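Local coordinates for protein quinoline 2-oxidoreductase medium subunit (Pseudomonas putida, PDB 1T3Q) that carries the FAD of quinoline 2-oxidoreductase, a molybdenum hydroxylase, and probably serves in electron transfer through that flavin, at residues 2-7 and 41-46; 131-136 and 167-172; 193-198 and 273-278. All blocks are in the same frame, centred on the assembly; numbering follows the deposited sequence.

The three contacts run from an intersubunit surface to the buried interior. Contact 1 (2-7 with 41-46) joins two loops beside the small and large subunits, and an arginine gripping a backbone carbonyl dominates its chemistry. Contact 2 (131-136 with 167-172) lies about 31 Å away between centres, yet belongs to the same FAD-binding domain; it pairs two strands through backbone hydrogen bonds, with an aromatic and charged group on one face and apolar packing on the other. Contact 3 (193-198 with 273-278) belongs to the C-terminal domain. Fully buried, it sets a helix against a different sheet with no hydrogen bond between its segments. No two contacts touch.

Contact 1: residues 2-7 and 41-46; sequences KFPAFS and AFRLVY
Arg-43 reaches Lys-2 because its CG stands anti to its own carbonyl carbon (chi1 -60°) and its chain runs extended from CG to NE. The guanidinium arrives side-on and grips a single atom with two nitrogens. NE of Arg-43 lies 2.8 Å from O of Lys-2, nearly in line with the carbonyl bond, and the N-H...O angle is 151°. NH2 of Arg-43, 3.1 Å from the same Lys-2 O, approaches from above the carbonyl plane. Both bonds lie close to the guanidinium plane, which fixes the rotation of the group. Pro-4 covers one guanidinium face, its CA over the centre and 4.1 Å from CZ of Arg-43. The charge has a further mate, a salt bridge from NH1 to Asp-129 of the large subunit, while Lys-2 NZ forms salt bridges with Asp-33 and Glu-49 of the small subunit. An alanine in place of Arg-43 would probably leave Lys-2 O without these two donors, deprive Asp-129 of the large subunit of this salt-bridge mate and open a gap over Pro-4.

Apolar contacts complete the joint. The Pro-4 ring crosses Tyr-46 at about a right angle, with CB of Pro-4 3.9 Å from CD2 of Tyr-46. Phe-3 turns a ring edge to Ala-41, its CD2 3.6 Å from Ala-41 N.

Arg-43, with positive phi, closes helix 36-41 in a Schellman motif. Phe-3 also packs on Leu-37 and Leu-40 of that helix, while Ser-7 pairs with Ser-48 and Leu-50, so the N-terminal segment is held to helix 36-41 and strand 49-52 within the FAD-binding domain.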
loop_
_atom_site.group_PDB
_atom_site.type_symbol
_atom_site.label_atom_id
_atom_site.label_comp_id
_atom_site.label_asym_id
_atom_site.label_seq_id
_atom_site.Cartn_x
_atom_site.Cartn_y
_atom_site.Cartn_z
ATOM N N LYS C 2 -3.769 13.971 -24.354
ATOM C CA LYS C 2 -2.310 13.992 -24.341
ATOM C C LYS C 2 -1.888 14.354 -25.768
ATOM O O LYS C 2 -2.532 13.933 -26.736
ATOM C CB LYS C 2 -1.740 12.622 -23.957
ATOM C CG LYS C 2 -2.103 12.142 -22.553
ATOM C CD LYS C 2 -1.714 13.150 -21.483
ATOM C CE LYS C 2 -2.072 12.641 -20.091
ATOM N NZ LYS C 2 -1.693 13.606 -19.017
ATOM N N PHE C 3 -0.827 15.142 -25.902
ATOM C CA PHE C 3 -0.351 15.556 -27.220
ATOM C C PHE C 3 -0.007 14.356 -28.092
ATOM O O PHE C 3 0.322 13.283 -27.587
ATOM C CB PHE C 3 0.937 16.382 -27.114
ATOM C CG PHE C 3 0.877 17.509 -26.128
ATOM C CD1 PHE C 3 2.045 17.946 -25.503
ATOM C CD2 PHE C 3 -0.323 18.145 -25.829
ATOM C CE1 PHE C 3 2.017 18.994 -24.596
ATOM C CE2 PHE C 3 -0.359 19.201 -24.918
ATOM C CZ PHE C 3 0.810 19.623 -24.303
ATOM N N PRO C 4 -0.104 14.518 -29.420
ATOM C CA PRO C 4 0.248 13.400 -30.296
ATOM C C PRO C 4 1.780 13.445 -30.304
ATOM O O PRO C 4 2.364 14.427 -29.837
ATOM C CB PRO C 4 -0.378 13.796 -31.633
ATOM C CG PRO C 4 -0.334 15.282 -31.602
ATOM C CD PRO C 4 -0.728 15.614 -30.182
ATOM N N ALA C 5 2.434 12.408 -30.812
ATOM C CA ALA C 5 3.896 12.373 -30.819
ATOM C C ALA C 5 4.559 13.310 -31.831
ATOM O O ALA C 5 3.988 13.620 -32.872
ATOM C CB ALA C 5 4.374 10.945 -31.046
ATOM N N PHE C 6 5.768 13.764 -31.504
ATOM C CA PHE C 6 6.541 14.645 -32.382
ATOM C C PHE C 6 7.974 14.792 -31.880
ATOM O O PHE C 6 8.256 14.547 -30.707
ATOM C CB PHE C 6 5.875 16.028 -32.489
ATOM C CG PHE C 6 5.589 16.680 -31.159
ATOM C CD1 PHE C 6 6.612 17.257 -30.410
ATOM C CD2 PHE C 6 4.294 16.687 -30.641
ATOM C CE1 PHE C 6 6.347 17.831 -29.162
ATOM C CE2 PHE C 6 4.021 17.256 -29.400
ATOM C CZ PHE C 6 5.051 17.830 -28.657
ATOM N N SER C 7 8.887 15.166 -32.773
ATOM C CA SER C 7 10.277 15.365 -32.377
ATOM C C SER C 7 10.421 16.830 -31.979
ATOM O O SER C 7 9.494 17.621 -32.160
ATOM C CB SER C 7 11.229 15.022 -33.529
ATOM O OG SER C 7 10.965 15.836 -34.651
ATOM N N ALA C 41 -3.328 19.266 -27.355
ATOM C CA ALA C 41 -4.050 18.523 -26.327
ATOM C C ALA C 41 -5.367 17.989 -26.890
ATOM O O ALA C 41 -5.825 16.913 -26.505
ATOM C CB ALA C 41 -4.314 19.420 -25.114
ATOM N N PHE C 42 -5.968 18.747 -27.803
ATOM C CA PHE C 42 -7.223 18.349 -28.438
ATOM C C PHE C 42 -6.934 17.585 -29.721
ATOM O O PHE C 42 -7.852 17.198 -30.445
ATOM C CB PHE C 42 -8.059 19.583 -28.769
ATOM C CG PHE C 42 -8.679 20.233 -27.568
ATOM C CD1 PHE C 42 -8.770 21.617 -27.483
ATOM C CD2 PHE C 42 -9.190 19.464 -26.528
ATOM C CE1 PHE C 42 -9.365 22.224 -26.377
ATOM C CE2 PHE C 42 -9.786 20.061 -25.420
ATOM C CZ PHE C 42 -9.872 21.441 -25.344
ATOM N N ARG C 43 -5.650 17.389 -30.001
ATOM C CA ARG C 43 -5.215 16.688 -31.196
ATOM C C ARG C 43 -5.858 17.271 -32.444
ATOM O O ARG C 43 -6.368 16.544 -33.299
ATOM C CB ARG C 43 -5.518 15.191 -31.070
ATOM C CG ARG C 43 -4.817 14.571 -29.871
ATOM C CD ARG C 43 -4.597 13.077 -30.005
ATOM N NE ARG C 43 -3.741 12.598 -28.923
ATOM C CZ ARG C 43 -3.118 11.425 -28.913
ATOM N NH1 ARG C 43 -3.246 10.586 -29.935
ATOM N NH2 ARG C 43 -2.352 11.096 -27.882
ATOM N N LEU C 44 -5.827 18.598 -32.535
ATOM C CA LEU C 44 -6.382 19.324 -33.672
ATOM C C LEU C 44 -5.297 19.570 -34.720
ATOM O O LEU C 44 -5.588 19.993 -35.837
ATOM C CB LEU C 44 -6.983 20.654 -33.213
ATOM C CG LEU C 44 -8.200 20.523 -32.293
ATOM C CD1 LEU C 44 -8.654 21.896 -31.831
ATOM C CD2 LEU C 44 -9.323 19.806 -33.038
ATOM N N VAL C 45 -4.047 19.318 -34.343
ATOM C CA VAL C 45 -2.915 19.467 -35.254
ATOM C C VAL C 45 -1.972 18.309 -34.984
ATOM O O VAL C 45 -1.885 17.821 -33.854
ATOM C CB VAL C 45 -2.148 20.808 -35.051
ATOM C CG1 VAL C 45 -3.073 21.987 -35.334
ATOM C CG2 VAL C 45 -1.587 20.892 -33.643
ATOM N N TYR C 46 -1.272 17.860 -36.021
ATOM C CA TYR C 46 -0.357 16.742 -35.879
ATOM C C TYR C 46 1.008 17.043 -36.474
ATOM O O TYR C 46 1.363 16.530 -37.533
ATOM C CB TYR C 46 -0.938 15.495 -36.548
ATOM C CG TYR C 46 -2.265 15.050 -35.980
ATOM C CD1 TYR C 46 -3.453 15.673 -36.353
ATOM C CD2 TYR C 46 -2.331 14.003 -35.060
ATOM C CE1 TYR C 46 -4.683 15.262 -35.826
ATOM C CE2 TYR C 46 -3.551 13.585 -34.525
ATOM C CZ TYR C 46 -4.721 14.218 -34.913
ATOM O OH TYR C 46 -5.926 13.796 -34.395
#

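Contact 2: residues 131-136 and 167-172; sequences LGATMY and VRVEIP
Tyr-136 and Arg-168 face each other as a hydrogen-bonded pair of antiparallel strands, and their side chains stack. Thr-134 and Glu-170 satisfy each other twice, N of Thr-134 to O of Glu-170 and N of Glu-170 to O of Thr-134, each at 2.9 Å. Tyr-136 N donates to Arg-168 O, and Val-167 N to Tyr-136 O at 2.8 Å.

With CG of Arg-168 between its backbone N and carbonyl carbon (chi1 62°) and the chain then extended to NE, the guanidinium lies flat on the tyrosine ring, planes 12° apart, in a cation-pi contact with CZ of Arg-168 4.3 Å from the ring centroid. NE of Arg-168 forms a nearly straight salt-bridge bond of 2.9 Å to OE1 of Glu-170 on its anti side; NH1 and NH2 have partners beyond the segments, NH2 including a weak bond to a bound glycerol. OE2 of Glu-170 accepts from a water at 2.7 Å that also hydrogen-bonds Tyr-136 OH. Beside Gly-132, whose positive phi ends a helix in a Schellman motif, a second water donates to the carbonyl oxygens of Leu-131 and Pro-172.

On the face of Met-135 and Val-169 the contact is apolar; CB of Ala-133, just before the strand, also reaches CG1 of Val-169 at 3.8 Å. Met-135 and Val-169 pack on Leu-115 of helix 111-117. Backbone pairing of Met-135 with Val-146 and Val-169 with Val-71 places both strands inside the antiparallel sheet of the FAD-binding domain, between strands 142-147 and 68-72.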
loop_
_atom_site.group_PDB
_atom_site.type_symbol
_atom_site.label_atom_id
_atom_site.label_comp_id
_atom_site.label_asym_id
_atom_site.label_seq_id
_atom_site.Cartn_x
_atom_site.Cartn_y
_atom_site.Cartn_z
ATOM N N LEU C 131 -2.698 50.074 -34.978
ATOM C CA LEU C 131 -1.583 50.994 -34.790
ATOM C C LEU C 131 -0.734 51.117 -36.047
ATOM O O LEU C 131 0.287 51.804 -36.051
ATOM C CB LEU C 131 -0.714 50.533 -33.620
ATOM C CG LEU C 131 -1.412 50.603 -32.262
ATOM C CD1 LEU C 131 -0.486 50.073 -31.187
ATOM C CD2 LEU C 131 -1.817 52.044 -31.971
ATOM N N GLY C 132 -1.159 50.448 -37.112
ATOM C CA GLY C 132 -0.427 50.502 -38.366
ATOM C C GLY C 132 0.985 49.957 -38.275
ATOM O O GLY C 132 1.919 50.539 -38.822
ATOM N N ALA C 133 1.150 48.831 -37.593
ATOM C CA ALA C 133 2.469 48.238 -37.456
ATOM C C ALA C 133 2.865 47.476 -38.718
ATOM O O ALA C 133 2.035 47.207 -39.587
ATOM C CB ALA C 133 2.502 47.307 -36.250
ATOM N N THR C 134 4.146 47.141 -38.808
ATOM C CA THR C 134 4.670 46.392 -39.940
ATOM C C THR C 134 5.314 45.104 -39.432
ATOM O O THR C 134 6.054 45.126 -38.454
ATOM C CB THR C 134 5.746 47.199 -40.699
ATOM O OG1 THR C 134 5.172 48.414 -41.202
ATOM C CG2 THR C 134 6.305 46.384 -41.862
ATOM N N MET C 135 5.023 43.986 -40.087
ATOM C CA MET C 135 5.616 42.713 -39.702
ATOM C C MET C 135 6.774 42.394 -40.629
ATOM O O MET C 135 6.687 42.611 -41.841
ATOM C CB MET C 135 4.606 41.564 -39.802
ATOM C CG MET C 135 3.779 41.340 -38.559
ATOM S SD MET C 135 2.644 42.676 -38.329
ATOM C CE MET C 135 1.421 41.897 -37.256
ATOM N N TYR C 136 7.856 41.880 -40.055
ATOM C CA TYR C 136 9.012 41.490 -40.845
ATOM C C TYR C 136 9.093 39.978 -40.754
ATOM O O TYR C 136 9.240 39.413 -39.670
ATOM C CB TYR C 136 10.273 42.176 -40.327
ATOM C CG TYR C 136 10.240 43.658 -40.618
ATOM C CD1 TYR C 136 9.482 44.527 -39.832
ATOM C CD2 TYR C 136 10.888 44.181 -41.738
ATOM C CE1 TYR C 136 9.363 45.879 -40.156
ATOM C CE2 TYR C 136 10.773 45.534 -42.073
ATOM C CZ TYR C 136 10.008 46.374 -41.278
ATOM O OH TYR C 136 9.877 47.704 -41.610
ATOM N N VAL C 167 9.708 37.577 -37.543
ATOM C CA VAL C 167 10.886 37.938 -36.769
ATOM C C VAL C 167 10.667 39.064 -35.774
ATOM O O VAL C 167 11.114 38.992 -34.631
ATOM C CB VAL C 167 12.046 38.321 -37.705
ATOM C CG1 VAL C 167 13.225 38.844 -36.894
ATOM C CG2 VAL C 167 12.453 37.109 -38.522
ATOM N N ARG C 168 9.996 40.116 -36.213
ATOM C CA ARG C 168 9.743 41.243 -35.333
ATOM C C ARG C 168 8.598 42.078 -35.860
ATOM O O ARG C 168 8.159 41.915 -36.997
ATOM C CB ARG C 168 10.993 42.122 -35.205
ATOM C CG ARG C 168 11.443 42.748 -36.515
ATOM C CD ARG C 168 12.520 43.807 -36.300
ATOM N NE ARG C 168 12.872 44.454 -37.562
ATOM C CZ ARG C 168 13.556 43.863 -38.535
ATOM N NH1 ARG C 168 13.823 44.522 -39.652
ATOM N NH2 ARG C 168 13.991 42.619 -38.386
ATOM N N VAL C 169 8.110 42.963 -35.005
ATOM C CA VAL C 169 7.028 43.852 -35.353
ATOM C C VAL C 169 7.535 45.254 -35.084
ATOM O O VAL C 169 8.134 45.516 -34.042
ATOM C CB VAL C 169 5.785 43.604 -34.481
ATOM C CG1 VAL C 169 4.691 44.589 -34.858
ATOM C CG2 VAL C 169 5.306 42.173 -34.653
ATOM N N GLU C 170 7.320 46.146 -36.039
ATOM C CA GLU C 170 7.749 47.520 -35.870
ATOM C C GLU C 170 6.504 48.381 -35.764
ATOM O O GLU C 170 5.680 48.421 -36.675
ATOM C CB GLU C 170 8.647 47.943 -37.039
ATOM C CG GLU C 170 10.011 47.241 -37.003
ATOM C CD GLU C 170 11.009 47.766 -38.026
ATOM O OE1 GLU C 170 12.128 47.215 -38.084
ATOM O OE2 GLU C 170 10.685 48.718 -38.768
ATOM N N ILE C 171 6.361 49.042 -34.622
ATOM C CA ILE C 171 5.209 49.890 -34.356
ATOM C C ILE C 171 5.578 51.363 -34.396
ATOM O O ILE C 171 6.436 51.814 -33.638
ATOM C CB ILE C 171 4.614 49.605 -32.963
ATOM C CG1 ILE C 171 4.385 48.104 -32.787
ATOM C CG2 ILE C 171 3.304 50.363 -32.791
ATOM C CD1 ILE C 171 3.914 47.724 -31.400
ATOM N N PRO C 172 4.937 52.133 -35.287
ATOM C CA PRO C 172 5.236 53.564 -35.373
ATOM C C PRO C 172 4.769 54.229 -34.086
ATOM O O PRO C 172 3.649 53.987 -33.636
ATOM C CB PRO C 172 4.404 54.022 -36.570
ATOM C CG PRO C 172 4.277 52.786 -37.402
ATOM C CD PRO C 172 4.020 51.726 -36.364
HETATM O O HOH W 1 1.142 53.771 -34.558
HETATM O O HOH W 2 8.597 49.732 -40.123
#

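Contact 3: residues 193-198 and 273-278; sequences VMAAAG and QRVILK
Val-275 carries this contact, setting both methyl groups against Ala-195 and Ala-197. The interactions across it are apolar. Val-275 holds CG1 between its backbone N and carbonyl carbon (chi1 70°), where this methyl lies 4.0 Å from CB of Ala-195 and equally far from CB of Ala-197. CG2 of Val-275, anti to the backbone N, takes the strand backbone, 3.9 Å from the carbonyl O of Ala-195. Ile-276 contributes less, its CG1 4.3 Å from CB of Ala-197.

Contacts with the helix backbone come next. CB of Ala-197 comes within 3.8 Å of the carbonyl O of Val-275 and 4.0 Å of CA of Ile-276. With alanines at the two strand positions that point to the helix, the short segment axes approach to 7.4 Å, running in nearly the same direction at 27° to one another.

No hydrogen bond joins the two segments; helix and sheet are bridged beside them by a salt bridge from Arg-274 to Asp-181 of strand 177-183. Within the sheet, Ala-195 pairs with Asp-181 and Ala-196 with Ala-212. Ala-196 points its CB away from the helix, to the sheet face that meets Phe-126 of helix 123-130.

A long helix, 261-284, thus lies on one face of an antiparallel sheet, a helix-on-sheet packing in the CO dehydrogenase flavoprotein C-terminal domain, consistent with a two-layer alpha/beta arrangement.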
loop_
_atom_site.group_PDB
_atom_site.type_symbol
_atom_site.label_atom_id
_atom_site.label_comp_id
_atom_site.label_asym_id
_atom_site.label_seq_id
_atom_site.Cartn_x
_atom_site.Cartn_y
_atom_site.Cartn_z
ATOM N N VAL C 193 -16.313 41.707 -27.635
ATOM C CA VAL C 193 -16.041 42.872 -28.473
ATOM C C VAL C 193 -14.974 43.759 -27.836
ATOM O O VAL C 193 -14.927 43.915 -26.614
ATOM C CB VAL C 193 -17.311 43.744 -28.684
ATOM C CG1 VAL C 193 -18.401 42.937 -29.374
ATOM C CG2 VAL C 193 -17.814 44.274 -27.340
ATOM N N MET C 194 -14.102 44.322 -28.666
ATOM C CA MET C 194 -13.074 45.227 -28.174
ATOM C C MET C 194 -13.055 46.443 -29.086
ATOM O O MET C 194 -13.498 46.372 -30.231
ATOM C CB MET C 194 -11.699 44.552 -28.136
ATOM C CG MET C 194 -11.189 44.004 -29.461
ATOM S SD MET C 194 -9.527 43.320 -29.254
ATOM C CE MET C 194 -9.884 41.741 -28.537
ATOM N N ALA C 195 -12.575 47.567 -28.568
ATOM C CA ALA C 195 -12.522 48.788 -29.353
ATOM C C ALA C 195 -11.370 49.674 -28.907
ATOM O O ALA C 195 -10.969 49.667 -27.740
ATOM C CB ALA C 195 -13.843 49.548 -29.237
ATOM N N ALA C 196 -10.838 50.431 -29.855
ATOM C CA ALA C 196 -9.737 51.337 -29.586
ATOM C C ALA C 196 -10.092 52.669 -30.215
ATOM O O ALA C 196 -10.746 52.722 -31.259
ATOM C CB ALA C 196 -8.443 50.793 -30.186
ATOM N N ALA C 197 -9.676 53.747 -29.569
ATOM C CA ALA C 197 -9.957 55.076 -30.081
ATOM C C ALA C 197 -8.697 55.916 -29.980
ATOM O O ALA C 197 -8.161 56.114 -28.888
ATOM C CB ALA C 197 -11.086 55.721 -29.286
ATOM N N GLY C 198 -8.218 56.377 -31.133
ATOM C CA GLY C 198 -7.033 57.213 -31.176
ATOM C C GLY C 198 -7.488 58.599 -31.588
ATOM O O GLY C 198 -8.055 58.775 -32.669
ATOM N N GLN C 273 -18.565 53.717 -27.659
ATOM C CA GLN C 273 -18.929 55.016 -27.117
ATOM C C GLN C 273 -18.083 55.302 -25.883
ATOM O O GLN C 273 -17.573 56.410 -25.703
ATOM C CB GLN C 273 -20.414 55.026 -26.749
ATOM C CG GLN C 273 -20.837 56.212 -25.914
ATOM C CD GLN C 273 -22.335 56.254 -25.674
ATOM O OE1 GLN C 273 -22.812 56.999 -24.824
ATOM N NE2 GLN C 273 -23.082 55.458 -26.433
ATOM N N ARG C 274 -17.923 54.288 -25.042
ATOM C CA ARG C 274 -17.146 54.419 -23.818
ATOM C C ARG C 274 -15.681 54.763 -24.079
ATOM O O ARG C 274 -15.126 55.661 -23.444
ATOM C CB ARG C 274 -17.222 53.121 -23.010
ATOM C CG ARG C 274 -16.484 53.185 -21.685
ATOM C CD ARG C 274 -16.235 51.794 -21.126
ATOM N NE ARG C 274 -17.469 51.061 -20.863
ATOM C CZ ARG C 274 -17.511 49.774 -20.525
ATOM N NH1 ARG C 274 -18.677 49.185 -20.296
ATOM N NH2 ARG C 274 -16.389 49.075 -20.426
ATOM N N VAL C 275 -15.056 54.047 -25.010
ATOM C CA VAL C 275 -13.651 54.279 -25.325
ATOM C C VAL C 275 -13.411 55.635 -26.000
ATOM O O VAL C 275 -12.383 56.280 -25.769
ATOM C CB VAL C 275 -13.075 53.121 -26.198
ATOM C CG1 VAL C 275 -13.669 53.155 -27.601
ATOM C CG2 VAL C 275 -11.557 53.214 -26.246
ATOM N N ILE C 276 -14.354 56.079 -26.823
ATOM C CA ILE C 276 -14.207 57.374 -27.480
ATOM C C ILE C 276 -14.179 58.471 -26.414
ATOM O O ILE C 276 -13.305 59.338 -26.429
ATOM C CB ILE C 276 -15.370 57.660 -28.447
ATOM C CG1 ILE C 276 -15.257 56.757 -29.677
ATOM C CG2 ILE C 276 -15.368 59.139 -28.848
ATOM C CD1 ILE C 276 -16.436 56.863 -30.621
ATOM N N LEU C 277 -15.136 58.432 -25.491
ATOM C CA LEU C 277 -15.191 59.426 -24.427
ATOM C C LEU C 277 -13.917 59.373 -23.590
ATOM O O LEU C 277 -13.379 60.406 -23.189
ATOM C CB LEU C 277 -16.417 59.187 -23.535
ATOM C CG LEU C 277 -17.760 59.566 -24.165
ATOM C CD1 LEU C 277 -18.919 59.000 -23.355
ATOM C CD2 LEU C 277 -17.851 61.084 -24.249
ATOM N N LYS C 278 -13.430 58.164 -23.338
ATOM C CA LYS C 278 -12.221 57.982 -22.545
ATOM C C LYS C 278 -11.002 58.558 -23.263
ATOM O O LYS C 278 -10.159 59.215 -22.646
ATOM C CB LYS C 278 -12.007 56.491 -22.256
ATOM C CG LYS C 278 -10.938 56.194 -21.212
#